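Local coordinates for Csc2 (PDB 4TXD), which probably binds CRISPR RNA as the Cas7-family backbone subunit of a type I-D interference complex, and carries a zinc ion, at residues A[132-140]-A[179-187]. Sequence-based numbering, arbitrary orientation.
Sequences AKDLGFKKV and TEQHNEKFG
Asn183 reaches across to the loop that follows helix 118-134, and its ND2 does two jobs there. It donates to Leu135 O at 3.0 Å, the bond nearly straight and lying in the amide plane but arriving above the carbonyl plane. ND2 also lies over one face of the Phe137 ring, 3.3 Å above its centre, with the two planes steeply inclined. Asn183 CG is turned away from its own backbone N (chi1 -170°), which helps carry the amide to Gly136 and this ring. Beside it the backbones meet in a single antiparallel beta bridge between Phe137 and Asn183: Glu184 N donates to Gly136 O (2.9 Å), and Lys138 N to His182 O (2.9 Å). Gly136, at positive phi, closes the helix with a Schellman motif, and a side chain on it would run into Asn183 OD1. That oxygen accepts from Lys185 N at 2.8 Å in the carbonyl plane, an Asx turn that fixes the amide's rotation. With an alanine in place of Asn183, Leu135 O is likely to lose this donor and Lys185 N its acceptor, and one face of the Phe137 ring its amide neighbour. Lys138, extended beyond CG, runs alongside the opposing loop until NZ meets Glu180 O at 2.7 Å; a water links the same nitrogen to Glu180 OE2. A second water joins Lys139 N to His182 O. Farther out, the Phe137 ring meets that of Phe167 and touches Met358 on helix 343-365, while Lys139 NZ is hydrogen-bonded to Met164 O and its side chain touches Asp165, a zinc ligand.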
ATOM      1  N   ALA A 132     -21.048   7.952   9.156  1.00 30.92           N
ATOM      2  CA  ALA A 132     -21.157   7.311   7.874  1.00 33.08           C
ATOM      3  C   ALA A 132     -22.598   7.056   7.484  1.00 35.06           C
ATOM      4  O   ALA A 132     -22.956   7.205   6.367  1.00 30.02           O
ATOM      5  CB  ALA A 132     -20.369   6.029   7.858  1.00 25.83           C
ATOM      6  N   LYS A 133     -23.407   6.649   8.443  1.00 31.88           N
ATOM      7  CA  LYS A 133     -24.822   6.458   8.215  1.00 36.28           C
ATOM      8  C   LYS A 133     -25.486   7.751   7.774  1.00 32.03           C
ATOM      9  O   LYS A 133     -26.231   7.771   6.849  1.00 32.15           O
ATOM     10  CB  LYS A 133     -25.498   5.953   9.475  1.00 39.72           C
ATOM     11  CG  LYS A 133     -26.954   5.617   9.278  1.00 41.46           C
ATOM     12  CD  LYS A 133     -27.532   4.771  10.391  1.00 48.18           C
ATOM     13  CE  LYS A 133     -29.019   4.529  10.188  1.00 50.87           C
ATOM     14  NZ  LYS A 133     -29.753   4.449  11.470  1.00 68.32           N
ATOM     15  N   ASP A 134     -25.193   8.818   8.483  1.00 31.21           N
ATOM     16  CA  ASP A 134     -25.707  10.143   8.137  1.00 31.14           C
ATOM     17  C   ASP A 134     -25.284  10.563   6.732  1.00 38.79           C
ATOM     18  O   ASP A 134     -25.963  11.348   6.080  1.00 34.27           O
ATOM     19  CB  ASP A 134     -25.220  11.206   9.130  1.00 30.17           C
ATOM     20  CG  ASP A 134     -25.773  11.011  10.541  1.00 49.28           C
ATOM     21  OD1 ASP A 134     -26.720  10.215  10.727  1.00 40.20           O
ATOM     22  OD2 ASP A 134     -25.253  11.670  11.470  1.00 46.19           O
ATOM     23  N   LEU A 135     -24.176  10.042   6.258  1.00 33.56           N
ATOM     24  CA  LEU A 135     -23.654  10.432   4.965  1.00 36.75           C
ATOM     25  C   LEU A 135     -24.172   9.558   3.854  1.00 33.73           C
ATOM     26  O   LEU A 135     -23.775   9.688   2.736  1.00 30.18           O
ATOM     27  CB  LEU A 135     -22.144  10.374   4.975  1.00 28.91           C
ATOM     28  CG  LEU A 135     -21.423  11.415   5.788  1.00 32.22           C
ATOM     29  CD1 LEU A 135     -19.975  11.026   5.952  1.00 33.00           C
ATOM     30  CD2 LEU A 135     -21.545  12.766   5.154  1.00 32.44           C
ATOM     31  N   GLY A 136     -25.056   8.656   4.200  1.00 29.59           N
ATOM     32  CA  GLY A 136     -25.720   7.836   3.212  1.00 25.80           C
ATOM     33  C   GLY A 136     -25.178   6.430   3.057  1.00 25.68           C
ATOM     34  O   GLY A 136     -25.766   5.616   2.350  1.00 30.04           O
ATOM     35  N   PHE A 137     -24.067   6.127   3.705  1.00 29.34           N
ATOM     36  CA  PHE A 137     -23.477   4.822   3.559  1.00 27.44           C
ATOM     37  C   PHE A 137     -24.332   3.694   4.131  1.00 30.61           C
ATOM     38  O   PHE A 137     -24.969   3.860   5.122  1.00 31.54           O
ATOM     39  CB  PHE A 137     -22.070   4.808   4.129  1.00 29.84           C
ATOM     40  CG  PHE A 137     -21.103   5.645   3.364  1.00 29.33           C
ATOM     41  CD1 PHE A 137     -20.461   5.143   2.266  1.00 24.78           C
ATOM     42  CD2 PHE A 137     -20.837   6.911   3.744  1.00 21.93           C
ATOM     43  CE1 PHE A 137     -19.598   5.908   1.562  1.00 22.82           C
ATOM     44  CE2 PHE A 137     -19.964   7.670   3.050  1.00 27.31           C
ATOM     45  CZ  PHE A 137     -19.338   7.170   1.955  1.00 21.53           C
ATOM     46  N   LYS A 138     -24.303   2.553   3.480  1.00 28.00           N
ATOM     47  CA  LYS A 138     -25.197   1.450   3.801  1.00 35.66           C
ATOM     48  C   LYS A 138     -24.552   0.389   4.685  1.00 39.29           C
ATOM     49  O   LYS A 138     -25.232  -0.233   5.494  1.00 36.26           O
ATOM     50  CB  LYS A 138     -25.707   0.798   2.511  1.00 29.73           C
ATOM     51  CG  LYS A 138     -26.696   1.666   1.750  1.00 31.20           C
ATOM     52  CD  LYS A 138     -27.255   0.931   0.539  1.00 33.67           C
ATOM     53  CE  LYS A 138     -28.241   1.800  -0.209  1.00 33.53           C
ATOM     54  NZ  LYS A 138     -28.725   1.126  -1.441  1.00 37.43           N
ATOM     55  N   LYS A 139     -23.265   0.178   4.542  1.00 31.59           N
ATOM     56  CA  LYS A 139     -22.600  -0.809   5.360  1.00 41.28           C
ATOM     57  C   LYS A 139     -22.257  -0.256   6.727  1.00 40.34           C
ATOM     58  O   LYS A 139     -21.129  -0.007   7.023  1.00 40.66           O
ATOM     59  CB  LYS A 139     -21.368  -1.316   4.651  1.00 37.57           C
ATOM     60  CG  LYS A 139     -21.696  -2.389   3.644  1.00 57.01           C
ATOM     61  CD  LYS A 139     -22.295  -1.872   2.350  1.00 62.31           C
ATOM     62  CE  LYS A 139     -22.542  -2.987   1.344  1.00 56.42           C
ATOM     63  NZ  LYS A 139     -21.337  -3.331   0.569  1.00 45.64           N
ATOM     64  N   VAL A 140     -23.269  -0.053   7.541  1.00 37.79           N
ATOM     65  CA  VAL A 140     -23.069   0.618   8.792  1.00 48.09           C
ATOM     66  C   VAL A 140     -23.500  -0.177  10.018  1.00 49.52           C
ATOM     67  O   VAL A 140     -24.092   0.363  10.909  1.00 42.33           O
ATOM     68  CB  VAL A 140     -23.724   1.995   8.775  1.00 42.62           C
ATOM     69  CG1 VAL A 140     -23.032   2.867   7.753  1.00 35.98           C
ATOM     70  CG2 VAL A 140     -25.172   1.873   8.428  1.00 38.56           C
ATOM     71  N   THR A 179     -21.091   2.429  -5.706  1.00 24.61           N
ATOM     72  CA  THR A 179     -22.373   2.564  -6.390  1.00 28.24           C
ATOM     73  C   THR A 179     -23.479   2.784  -5.367  1.00 29.31           C
ATOM     74  O   THR A 179     -23.215   2.999  -4.175  1.00 27.74           O
ATOM     75  CB  THR A 179     -22.736   1.316  -7.223  1.00 31.72           C
ATOM     76  OG1 THR A 179     -22.992   0.214  -6.341  1.00 28.61           O
ATOM     77  CG2 THR A 179     -21.635   0.949  -8.213  1.00 26.35           C
ATOM     78  N   GLU A 180     -24.723   2.692  -5.830  1.00 25.04           N
ATOM     79  CA  GLU A 180     -25.871   2.811  -4.945  1.00 25.85           C
ATOM     80  C   GLU A 180     -25.901   1.678  -3.912  1.00 28.01           C
ATOM     81  O   GLU A 180     -26.561   1.784  -2.882  1.00 30.69           O
ATOM     82  CB  GLU A 180     -27.173   2.821  -5.751  1.00 28.01           C
ATOM     83  CG  GLU A 180     -28.383   3.259  -4.947  1.00 28.43           C
ATOM     84  CD  GLU A 180     -29.666   3.188  -5.753  1.00 43.24           C
ATOM     85  OE1 GLU A 180     -29.606   2.785  -6.937  1.00 34.34           O
ATOM     86  OE2 GLU A 180     -30.731   3.544  -5.202  1.00 40.79           O
ATOM     87  N   GLN A 181     -25.193   0.592  -4.187  1.00 29.10           N
ATOM     88  CA  GLN A 181     -25.086  -0.486  -3.205  1.00 35.30           C
ATOM     89  C   GLN A 181     -24.322  -0.047  -1.958  1.00 34.62           C
ATOM     90  O   GLN A 181     -24.541  -0.571  -0.862  1.00 34.82           O
ATOM     91  CB  GLN A 181     -24.423  -1.706  -3.836  1.00 36.09           C
ATOM     92  CG  GLN A 181     -25.246  -2.299  -4.960  1.00 47.97           C
ATOM     93  CD  GLN A 181     -25.000  -3.782  -5.145  1.00 76.88           C
ATOM     94  OE1 GLN A 181     -24.635  -4.483  -4.201  1.00 82.46           O
ATOM     95  NE2 GLN A 181     -25.200  -4.268  -6.365  1.00 83.64           N
ATOM     96  N   HIS A 182     -23.447   0.939  -2.111  1.00 28.69           N
ATOM     97  CA  HIS A 182     -22.622   1.386  -0.996  1.00 25.48           C
ATOM     98  C   HIS A 182     -23.207   2.586  -0.296  1.00 35.79           C
ATOM     99  O   HIS A 182     -23.060   2.744   0.911  1.00 29.42           O
ATOM    100  CB  HIS A 182     -21.206   1.697  -1.486  1.00 27.23           C
ATOM    101  CG  HIS A 182     -20.590   0.562  -2.238  1.00 30.56           C
ATOM    102  ND1 HIS A 182     -20.732   0.413  -3.600  1.00 29.69           N
ATOM    103  CD2 HIS A 182     -19.887  -0.513  -1.810  1.00 29.08           C
ATOM    104  CE1 HIS A 182     -20.116  -0.694  -3.985  1.00 34.51           C
ATOM    105  NE2 HIS A 182     -19.599  -1.275  -2.917  1.00 30.75           N
ATOM    106  N   ASN A 183     -23.864   3.443  -1.062  1.00 30.30           N
ATOM    107  CA  ASN A 183     -24.357   4.687  -0.521  1.00 25.94           C
ATOM    108  C   ASN A 183     -25.680   5.027  -1.204  1.00 32.06           C
ATOM    109  O   ASN A 183     -25.773   5.032  -2.433  1.00 27.74           O
ATOM    110  CB  ASN A 183     -23.316   5.804  -0.710  1.00 26.07           C
ATOM    111  CG  ASN A 183     -23.676   7.068   0.036  1.00 32.37           C
ATOM    112  OD1 ASN A 183     -24.749   7.631  -0.170  1.00 27.06           O
ATOM    113  ND2 ASN A 183     -22.785   7.519   0.926  1.00 27.57           N
ATOM    114  N   GLU A 184     -26.702   5.302  -0.397  1.00 29.30           N
ATOM    115  CA  GLU A 184     -28.053   5.536  -0.903  1.00 30.86           C
ATOM    116  C   GLU A 184     -28.149   6.825  -1.716  1.00 32.73           C
ATOM    117  O   GLU A 184     -29.105   7.008  -2.470  1.00 32.24           O
ATOM    118  CB  GLU A 184     -29.063   5.576   0.259  1.00 30.62           C
ATOM    119  CG  GLU A 184     -28.838   6.742   1.212  1.00 41.14           C
ATOM    120  CD  GLU A 184     -29.801   6.748   2.387  1.00 58.60           C
ATOM    121  OE1 GLU A 184     -30.534   5.753   2.572  1.00 54.51           O
ATOM    122  OE2 GLU A 184     -29.823   7.754   3.126  1.00 62.36           O
ATOM    123  N   LYS A 185     -27.167   7.713  -1.564  1.00 28.62           N
ATOM    124  CA  LYS A 185     -27.119   8.939  -2.356  1.00 28.58           C
ATOM    125  C   LYS A 185     -26.549   8.732  -3.768  1.00 32.05           C
ATOM    126  O   LYS A 185     -26.511   9.678  -4.564  1.00 29.41           O
ATOM    127  CB  LYS A 185     -26.295  10.006  -1.640  1.00 25.59           C
ATOM    128  CG  LYS A 185     -26.796  10.381  -0.236  1.00 33.84           C
ATOM    129  CD  LYS A 185     -25.788  11.301   0.442  1.00 37.97           C
ATOM    130  CE  LYS A 185     -26.196  11.662   1.862  1.00 40.73           C
ATOM    131  NZ  LYS A 185     -27.391  12.548   1.892  1.00 43.11           N
ATOM    132  N   PHE A 186     -26.118   7.510  -4.090  1.00 29.66           N
ATOM    133  CA  PHE A 186     -25.448   7.263  -5.375  1.00 26.60           C
ATOM    134  C   PHE A 186     -26.366   6.619  -6.415  1.00 26.29           C
ATOM    135  O   PHE A 186     -25.901   5.933  -7.320  1.00 23.50           O
ATOM    136  CB  PHE A 186     -24.198   6.383  -5.185  1.00 25.63           C
ATOM    137  CG  PHE A 186     -23.082   7.052  -4.403  1.00 22.05           C
ATOM    138  CD1 PHE A 186     -23.180   8.372  -4.003  1.00 21.74           C
ATOM    139  CD2 PHE A 186     -21.939   6.343  -4.067  1.00 26.68           C
ATOM    140  CE1 PHE A 186     -22.164   8.980  -3.292  1.00 26.75           C
ATOM    141  CE2 PHE A 186     -20.924   6.938  -3.348  1.00 23.11           C
ATOM    142  CZ  PHE A 186     -21.033   8.260  -2.958  1.00 26.72           C
ATOM    143  N   GLY A 187     -27.672   6.821  -6.282  1.00 30.40           N
ATOM    144  CA  GLY A 187     -28.601   6.305  -7.281  1.00 30.25           C
ATOM    145  C   GLY A 187     -28.278   6.857  -8.662  1.00 27.65           C
ATOM    146  O   GLY A 187     -28.114   8.065  -8.828  1.00 26.00           O
TER
HETATM  147  O   HOH W   1     -30.690   2.820  -2.041  1.00 52.14           O
HETATM  148  O   HOH W   2     -21.392   1.487   2.839  1.00 29.28           O